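Serine-tRNA ligase (Naegleria fowleri, PDB 6BLJ) probably attaches serine to its cognate tRNA in the cytosol, as a class II aminoacyl-tRNA synthetase that activates the amino acid with ATP. Local coordinates at residues Q229-A232 with I233-A237; T444-T448 with S449-C453. All coordinates share one frame; numbering follows the deposited sequence.

Contact 1: residues Q229-A232 with I233-A237; sequences QNYA and IDFLA
Phe235 N donates to Tyr231 O at 2.7 Å, the shortest of four successive i to i+4 backbone bonds in helix 220-238. The other three, Ile233 N to Gln229 O, Asp234 N to Asn230 O and Leu236 N to Ala232 O, are similarly straight. One turn apart, Asn230 ND2 and Asp234 OD2 stand side by side at 3.5 Å. Each group has its firmer partner elsewhere: Asp234 OD2 bonds Tyr474 OH of the same chain, and Asn230 OD1 bonds ND2 of Asn230 in the second subunit. Tyr231 and Phe235 both swing CG away from the backbone N (chi1 170° and -177°), which lays their rings along the same flank. The Phe235 edge faces the Tyr231 ring in an offset edge-to-face stack, centroids 5.8 Å apart and planes at 64°. Phe235 CD1 lies 3.7 Å from Tyr231 OH, which is hydrogen-bonded to Ser366 OG. On another flank, Ile233 CD1 folds back to 3.4 Å from Gln229 O and packs on Ile336. The helix thus divides its chemistry: the Asn230 amide bonds across the subunit interface and Asp234 adjoins Arg223 of the second subunit, while the two rings pack with Phe363 of helix 348-366.

Contact 2: residues T444-T448 with S449-C453; sequences TLTAT and SRTLC. With AMP (adenosine monophosphate), chain D.
Thr446 and Thr451 set their side chains at about a right angle, hydroxyl to hydroxyl, with OG1 to OG1 at 2.9 Å in a hydrogen bond either could donate. Thr446 reaches across because its OG1 lies opposite the backbone N (chi1 179°), while Thr451 points its CB back at the strand end. Ala447, the N-cap residue, offers its carbonyl to the first turn: Thr451 N meets Ala447 O at 3.0 Å, in the carbonyl plane. Water 1 links Ala447 N with Thr451 OG1, and water 2 donates to Thr448 OG1 at 2.6 Å, a hydroxyl also bonded to Asn225. One residue before Thr451, Arg450 leaves the helix in another direction. Its chain is extended to CG and CD, then bends (chi3 -65°), bringing the guanidinium over the adenine face, NH2 3.7 Å from AMP C4. The ribose C2' of AMP sits over one face of that group, 3.5 Å above the plane and toward its rim. Glu406, by a salt bridge to NH1, and Phe328 O, by a bond from NE, probably fix its rotation. The Ala447 methyl touches the ribose, CB to C1' at 3.5 Å, and Thr444 OG1, bonded to Ser409 N, adjoins AMP C5'. This strand-to-helix junction of the class II catalytic core therefore forms part of the AMP pocket. Strand 436-447 lies between strands 332-342 and 404-412, with a classic beta bulge at Leu445 and Thr446 opposite Ile336; helices 220-238 and 348-366 pack against Leu445 and Thr446, and helix 191-197 meets Leu452 and Cys453.

How the contacts relate
From the N terminus the chain first reaches contact 1, within helix 220-238, and much later contact 2, where strand 436-447 passes into helix 448-458. Each is local, joining adjacent segments without closing a long loop, and the two follow in series, neither nesting nor crossing. Strands 304-313 and 332-342 and helix 348-366 are among the elements built between them. In space their centres lie only about 13 Å apart: Ala232 CB meets Leu445 CD2 at 3.6 Å, and Gln229 CG meets Thr448 CG2 at 3.9 Å. This packing seats a helix at the subunit interface against the sheet strand whose end borders AMP.

Contact 1: residues Q229-A232 with I233-A237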
loop_
_atom_site.group_PDB
_atom_site.type_symbol
_atom_site.label_atom_id
_atom_site.label_comp_id
_atom_site.label_asym_id
_atom_site.label_seq_id
_atom_site.Cartn_x
_atom_site.Cartn_y
_atom_site.Cartn_z
ATOM N N GLN A 229 25.769 -18.648 -7.901
ATOM C CA GLN A 229 26.217 -17.330 -7.474
ATOM C C GLN A 229 27.731 -17.216 -7.580
ATOM O O GLN A 229 28.257 -16.216 -8.074
ATOM C CB GLN A 229 25.769 -17.063 -6.037
ATOM C CG GLN A 229 24.281 -16.866 -5.865
ATOM C CD GLN A 229 23.889 -16.964 -4.414
ATOM O OE1 GLN A 229 23.009 -17.740 -4.043
ATOM N NE2 GLN A 229 24.585 -16.215 -3.572
ATOM N N ASN A 230 28.447 -18.229 -7.076
ATOM C CA ASN A 230 29.907 -18.203 -7.079
ATOM C C ASN A 230 30.456 -18.166 -8.504
ATOM O O ASN A 230 31.401 -17.420 -8.806
ATOM C CB ASN A 230 30.417 -19.435 -6.331
ATOM C CG ASN A 230 31.817 -19.261 -5.773
ATOM O OD1 ASN A 230 32.129 -19.755 -4.694
ATOM N ND2 ASN A 230 32.673 -18.566 -6.514
ATOM N N TYR A 231 29.897 -18.997 -9.383
ATOM C CA TYR A 231 30.328 -19.029 -10.775
ATOM C C TYR A 231 29.998 -17.717 -11.478
ATOM O O TYR A 231 30.839 -17.159 -12.193
ATOM C CB TYR A 231 29.671 -20.220 -11.489
ATOM C CG TYR A 231 29.845 -20.227 -12.999
ATOM C CD1 TYR A 231 31.103 -20.074 -13.564
ATOM C CD2 TYR A 231 28.755 -20.391 -13.852
ATOM C CE1 TYR A 231 31.280 -20.071 -14.946
ATOM C CE2 TYR A 231 28.921 -20.397 -15.246
ATOM C CZ TYR A 231 30.196 -20.235 -15.779
ATOM O OH TYR A 231 30.394 -20.226 -17.140
ATOM N N ALA A 232 28.789 -17.197 -11.265
ATOM C CA ALA A 232 28.391 -15.948 -11.910
ATOM C C ALA A 232 29.341 -14.815 -11.556
ATOM O O ALA A 232 29.762 -14.044 -12.428
ATOM C CB ALA A 232 26.962 -15.582 -11.505
ATOM N N ILE A 233 29.695 -14.702 -10.278
ATOM C CA ILE A 233 30.600 -13.634 -9.856
ATOM C C ILE A 233 31.992 -13.834 -10.454
ATOM O O ILE A 233 32.622 -12.878 -10.926
ATOM C CB ILE A 233 30.612 -13.554 -8.315
ATOM C CG1 ILE A 233 29.280 -12.949 -7.847
ATOM C CG2 ILE A 233 31.779 -12.734 -7.804
ATOM C CD1 ILE A 233 28.908 -13.310 -6.463
ATOM N N ASP A 234 32.495 -15.072 -10.453
ATOM C CA ASP A 234 33.780 -15.339 -11.108
ATOM C C ASP A 234 33.712 -14.998 -12.591
ATOM O O ASP A 234 34.611 -14.350 -13.138
ATOM C CB ASP A 234 34.180 -16.799 -10.925
ATOM C CG ASP A 234 34.689 -17.087 -9.546
ATOM O OD1 ASP A 234 34.894 -16.111 -8.787
ATOM O OD2 ASP A 234 34.912 -18.279 -9.237
ATOM N N PHE A 235 32.633 -15.431 -13.248
ATOM C CA PHE A 235 32.419 -15.182 -14.671
ATOM C C PHE A 235 32.505 -13.689 -14.991
ATOM O O PHE A 235 33.244 -13.273 -15.891
ATOM C CB PHE A 235 31.048 -15.763 -15.032
ATOM C CG PHE A 235 30.663 -15.659 -16.486
ATOM C CD1 PHE A 235 31.054 -16.627 -17.393
ATOM C CD2 PHE A 235 29.841 -14.635 -16.922
ATOM C CE1 PHE A 235 30.658 -16.557 -18.715
ATOM C CE2 PHE A 235 29.452 -14.558 -18.247
ATOM C CZ PHE A 235 29.857 -15.528 -19.138
ATOM N N LEU A 236 31.778 -12.859 -14.242
ATOM C CA LEU A 236 31.801 -11.429 -14.535
ATOM C C LEU A 236 33.081 -10.748 -14.056
ATOM O O LEU A 236 33.553 -9.807 -14.709
ATOM C CB LEU A 236 30.578 -10.742 -13.919
ATOM C CG LEU A 236 29.263 -10.957 -14.677
ATOM C CD1 LEU A 236 28.097 -10.249 -13.968
ATOM C CD2 LEU A 236 29.393 -10.481 -16.132
ATOM N N ALA A 237 33.653 -11.189 -12.927
ATOM C CA ALA A 237 34.897 -10.588 -12.451
ATOM C C ALA A 237 36.003 -10.748 -13.481
ATOM O O ALA A 237 36.812 -9.835 -13.686
ATOM C CB ALA A 237 35.332 -11.207 -11.118
#

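Contact 2: residues T444-T448 with S449-C453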
loop_
_atom_site.group_PDB
_atom_site.type_symbol
_atom_site.label_atom_id
_atom_site.label_comp_id
_atom_site.label_asym_id
_atom_site.label_seq_id
_atom_site.Cartn_x
_atom_site.Cartn_y
_atom_site.Cartn_z
ATOM N N THR A 444 20.334 -8.481 -16.064
ATOM C CA THR A 444 20.471 -9.722 -15.320
ATOM C C THR A 444 21.646 -10.533 -15.847
ATOM O O THR A 444 21.856 -10.625 -17.056
ATOM C CB THR A 444 19.226 -10.593 -15.468
ATOM O OG1 THR A 444 18.045 -9.785 -15.467
ATOM C CG2 THR A 444 19.196 -11.664 -14.357
ATOM N N LEU A 445 22.420 -11.120 -14.938
ATOM C CA LEU A 445 23.187 -12.298 -15.311
ATOM C C LEU A 445 22.406 -13.551 -14.936
ATOM O O LEU A 445 22.007 -14.318 -15.817
ATOM C CB LEU A 445 24.585 -12.333 -14.668
ATOM C CG LEU A 445 25.491 -13.383 -15.342
ATOM C CD1 LEU A 445 25.891 -12.934 -16.765
ATOM C CD2 LEU A 445 26.732 -13.703 -14.552
ATOM N N THR A 446 22.142 -13.755 -13.643
ATOM C CA THR A 446 21.310 -14.885 -13.249
ATOM C C THR A 446 20.544 -14.571 -11.970
ATOM O O THR A 446 21.122 -14.142 -10.965
ATOM C CB THR A 446 22.157 -16.169 -13.094
ATOM O OG1 THR A 446 21.326 -17.257 -12.677
ATOM C CG2 THR A 446 23.293 -16.005 -12.075
ATOM N N ALA A 447 19.232 -14.786 -12.026
ATOM C CA ALA A 447 18.386 -14.873 -10.848
ATOM C C ALA A 447 18.249 -16.357 -10.513
ATOM O O ALA A 447 17.734 -17.130 -11.329
ATOM C CB ALA A 447 17.028 -14.224 -11.121
ATOM N N THR A 448 18.748 -16.768 -9.343
ATOM C CA THR A 448 19.127 -18.174 -9.235
ATOM C C THR A 448 17.938 -19.113 -9.036
ATOM O O THR A 448 17.981 -20.234 -9.545
ATOM C CB THR A 448 20.183 -18.370 -8.134
ATOM O OG1 THR A 448 19.664 -17.935 -6.867
ATOM C CG2 THR A 448 21.464 -17.578 -8.474
ATOM N N SER A 449 16.864 -18.703 -8.342
ATOM C CA SER A 449 15.755 -19.647 -8.148
ATOM C C SER A 449 15.091 -20.010 -9.479
ATOM O O SER A 449 14.806 -21.189 -9.735
ATOM C CB SER A 449 14.739 -19.099 -7.132
ATOM O OG SER A 449 13.830 -18.141 -7.671
ATOM N N ARG A 450 14.886 -19.027 -10.364
ATOM C CA ARG A 450 14.317 -19.333 -11.677
ATOM C C ARG A 450 15.325 -20.050 -12.585
ATOM O O ARG A 450 14.931 -20.886 -13.411
ATOM C CB ARG A 450 13.799 -18.055 -12.348
ATOM C CG ARG A 450 12.996 -18.284 -13.648
ATOM C CD ARG A 450 12.404 -16.990 -14.197
ATOM N NE ARG A 450 11.401 -16.425 -13.288
ATOM C CZ ARG A 450 10.621 -15.394 -13.594
ATOM N NH1 ARG A 450 10.716 -14.824 -14.802
ATOM N NH2 ARG A 450 9.721 -14.962 -12.713
ATOM N N THR A 451 16.617 -19.705 -12.499
ATOM C CA THR A 451 17.622 -20.451 -13.260
ATOM C C THR A 451 17.710 -21.900 -12.776
ATOM O O THR A 451 17.862 -22.818 -13.591
ATOM C CB THR A 451 18.988 -19.742 -13.192
ATOM O OG1 THR A 451 18.895 -18.453 -13.815
ATOM C CG2 THR A 451 20.095 -20.536 -13.899
ATOM N N LEU A 452 17.565 -22.134 -11.459
ATOM C CA LEU A 452 17.515 -23.508 -10.941
ATOM C C LEU A 452 16.317 -24.279 -11.493
ATOM O O LEU A 452 16.438 -25.462 -11.821
ATOM C CB LEU A 452 17.450 -23.535 -9.405
ATOM C CG LEU A 452 18.666 -23.207 -8.523
ATOM C CD1 LEU A 452 18.253 -23.289 -7.048
ATOM C CD2 LEU A 452 19.865 -24.142 -8.814
ATOM N N CYS A 453 15.145 -23.638 -11.574
ATOM C CA CYS A 453 14.002 -24.276 -12.240
ATOM C C CYS A 453 14.347 -24.703 -13.667
ATOM O O CYS A 453 13.962 -25.787 -14.119
ATOM C CB CYS A 453 12.817 -23.314 -12.274
ATOM S SG CYS A 453 12.135 -22.951 -10.642
HETATM P P AMP D . 13.188 -7.738 -13.909
HETATM O O1P AMP D . 11.676 -7.695 -13.689
HETATM O O2P AMP D . 14.062 -6.917 -13.046
HETATM O O3P AMP D . 13.462 -7.521 -15.391
HETATM O "O5'" AMP D . 13.602 -9.251 -13.628
HETATM C "C5'" AMP D . 14.922 -9.716 -13.876
HETATM C "C4'" AMP D . 14.990 -11.223 -13.745
HETATM O "O4'" AMP D . 14.827 -11.603 -12.355
HETATM C "C3'" AMP D . 13.903 -11.986 -14.470
HETATM O "O3'" AMP D . 14.196 -12.180 -15.841
HETATM C "C2'" AMP D . 13.810 -13.280 -13.682
HETATM O "O2'" AMP D . 14.857 -14.157 -14.062
HETATM C "C1'" AMP D . 14.077 -12.792 -12.261
HETATM N N9 AMP D . 12.836 -12.515 -11.497
HETATM C C8 AMP D . 12.045 -11.400 -11.608
HETATM N N7 AMP D . 11.002 -11.403 -10.807
HETATM C C5 AMP D . 11.118 -12.601 -10.118
HETATM C C6 AMP D . 10.326 -13.203 -9.120
HETATM N N6 AMP D . 9.236 -12.633 -8.579
HETATM N N1 AMP D . 10.701 -14.419 -8.671
HETATM C C2 AMP D . 11.812 -14.976 -9.168
HETATM N N3 AMP D . 12.653 -14.494 -10.088
HETATM C C4 AMP D . 12.244 -13.300 -10.536
HETATM O O HOH W 1 18.168 -15.759 -14.529
HETATM O O HOH W 2 17.413 -17.211 -5.785
#